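Local coordinates for probable 2-oxoacid ferredoxin oxidoreductase, alpha chain (Thermoplasma acidophilum, PDB 3JU3) that probably forms part of a 2-oxoacid oxidoreductase that converts 2-oxoacids and CoA to acyl-CoA and CO2, passing electrons to ferredoxin, at the interface of chains A and B. Sequence-based numbering; all coordinates share one arbitrary frame. Chains: chain A/B, Probable 2-oxoacid ferredoxin oxidoreductase, alpha chain.

The interface of chains A and B. Residues chain A 61-62, 65-68; chain B 8, 14-17.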
loop_
_atom_site.group_PDB
_atom_site.type_symbol
_atom_site.label_atom_id
_atom_site.label_comp_id
_atom_site.label_asym_id
_atom_site.label_seq_id
_atom_site.Cartn_x
_atom_site.Cartn_y
_atom_site.Cartn_z
ATOM N N VAL A 61 26.602 8.382 10.793
ATOM C CA VAL A 61 26.676 7.918 9.406
ATOM C C VAL A 61 26.381 9.049 8.425
ATOM O O VAL A 61 27.113 9.255 7.480
ATOM C CB VAL A 61 25.764 6.695 9.125
ATOM C CG1 VAL A 61 25.672 6.432 7.605
ATOM C CG2 VAL A 61 26.270 5.478 9.873
ATOM N N LEU A 62 25.326 9.808 8.664
ATOM C CA LEU A 62 24.877 10.760 7.655
ATOM C C LEU A 62 25.718 12.031 7.695
ATOM O O LEU A 62 25.914 12.711 6.662
ATOM C CB LEU A 62 23.392 11.074 7.826
ATOM C CG LEU A 62 22.409 9.919 7.570
ATOM C CD1 LEU A 62 21.009 10.437 7.640
ATOM C CD2 LEU A 62 22.638 9.213 6.231
ATOM N N ALA A 65 28.606 11.661 5.249
ATOM C CA ALA A 65 28.292 11.211 3.889
ATOM C C ALA A 65 28.502 12.292 2.813
ATOM O O ALA A 65 28.185 13.456 3.031
ATOM C CB ALA A 65 26.892 10.640 3.798
ATOM N N ASN A 66 29.038 11.898 1.651
ATOM C CA ASN A 66 29.119 12.820 0.498
ATOM C C ASN A 66 27.759 13.269 0.025
ATOM O O ASN A 66 27.553 14.437 -0.274
ATOM C CB ASN A 66 29.840 12.188 -0.705
ATOM C CG ASN A 66 31.276 11.950 -0.446
ATOM O OD1 ASN A 66 31.933 12.729 0.252
ATOM N ND2 ASN A 66 31.806 10.891 -1.026
ATOM N N LEU A 67 26.844 12.316 -0.088
ATOM C CA LEU A 67 25.550 12.561 -0.732
ATOM C C LEU A 67 24.536 11.549 -0.237
ATOM O O LEU A 67 24.774 10.350 -0.347
ATOM C CB LEU A 67 25.697 12.429 -2.242
ATOM C CG LEU A 67 24.466 12.235 -3.122
ATOM C CD1 LEU A 67 23.596 13.432 -2.995
ATOM C CD2 LEU A 67 24.927 12.074 -4.575
ATOM N N VAL A 68 23.409 12.026 0.297
ATOM C CA VAL A 68 22.424 11.136 0.895
ATOM C C VAL A 68 21.160 11.174 0.037
ATOM O O VAL A 68 20.706 12.266 -0.355
ATOM C CB VAL A 68 22.090 11.566 2.328
ATOM C CG1 VAL A 68 21.079 10.593 2.990
ATOM C CG2 VAL A 68 23.363 11.669 3.201
ATOM N N LEU B 8 24.718 -0.191 8.460
ATOM C CA LEU B 8 25.238 0.424 7.248
ATOM C C LEU B 8 25.764 -0.720 6.401
ATOM O O LEU B 8 26.715 -1.371 6.809
ATOM C CB LEU B 8 26.390 1.383 7.570
ATOM C CG LEU B 8 26.979 2.095 6.353
ATOM C CD1 LEU B 8 25.951 2.984 5.643
ATOM C CD2 LEU B 8 28.212 2.890 6.738
ATOM N N ALA B 14 31.308 6.300 0.553
ATOM C CA ALA B 14 30.770 5.979 -0.769
ATOM C C ALA B 14 30.326 7.236 -1.445
ATOM O O ALA B 14 30.045 8.213 -0.781
ATOM C CB ALA B 14 29.611 5.012 -0.651
ATOM N N ASP B 15 30.304 7.223 -2.764
ATOM C CA ASP B 15 29.800 8.331 -3.549
ATOM C C ASP B 15 28.349 8.712 -3.179
ATOM O O ASP B 15 28.005 9.886 -3.166
ATOM C CB ASP B 15 29.874 7.981 -5.037
ATOM C CG ASP B 15 31.324 7.821 -5.536
ATOM O OD1 ASP B 15 32.207 8.593 -5.126
ATOM O OD2 ASP B 15 31.589 6.893 -6.322
ATOM N N ILE B 16 27.515 7.693 -2.938
ATOM C CA ILE B 16 26.082 7.824 -2.624
ATOM C C ILE B 16 25.774 6.993 -1.371
ATOM O O ILE B 16 26.181 5.818 -1.280
ATOM C CB ILE B 16 25.185 7.274 -3.771
ATOM C CG1 ILE B 16 25.330 8.134 -5.047
ATOM C CG2 ILE B 16 23.680 7.203 -3.299
ATOM C CD1 ILE B 16 24.873 7.446 -6.351
ATOM N N THR B 17 25.034 7.583 -0.426
ATOM C CA THR B 17 24.502 6.832 0.696
ATOM C C THR B 17 22.979 6.799 0.596
ATOM O O THR B 17 22.294 7.811 0.830
ATOM C CB THR B 17 24.947 7.506 2.027
ATOM O OG1 THR B 17 26.359 7.348 2.150
ATOM C CG2 THR B 17 24.246 6.887 3.289
HETATM O O HOH W 1 27.754 9.418 0.514
#
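B:Thr17 meets chain A with both its backbone and its side chain. Its amide N donates a nearly straight hydrogen bond of 2.8 Å (168° at H) to the carbonyl O of A:Leu67. The N approaches that oxygen almost head-on, with a C=O...N angle of 173°. This bond belongs to a parallel beta bridge between A:Val68 and B:Thr17, which lays the start of strand 68-71 of chain A beside strand 16-21 of chain B. With chi1 of B:Thr17 at -68°, OG1 sits beside the backbone N and opposite the carbonyl carbon, which leaves the methyl CG2 anti to the N. CG2 reaches A:Leu62 CD2 at 4.1 Å, while the hydroxyl OG1 lies 3.7 Å from the methyl CB of A:Ala65. The hydroxyl also pairs with water 1, 3.0 Å from OG1. The same water joins the N and O of A:Leu67 to the carbonyl O of B:Ala14, so it ties together backbone groups of both chains beside the direct bond. The side-chain amide of A:Asn66 reaches the carbonyl O of B:Ala14 through ND2, 3.2 Å away, in a weak, bent hydrogen bond. A:Leu67 and B:Ile16 extend in parallel, with CD2 of the leucine 4.0 Å from CG1 of the isoleucine. Farther off, the side chains of A:Val61 and B:Leu8 meet at a slant through CG1 and CD1, also 4.0 Å apart, and bring helix 55-62 against strand 6-9. The patch and its two-fold twin thus join strand 68-71 and helix 55-62 of one copy to strands of the other and so help hold the two copies together in the crystal; whether the complete enzyme pairs its alpha chains this way the structure alone does not show.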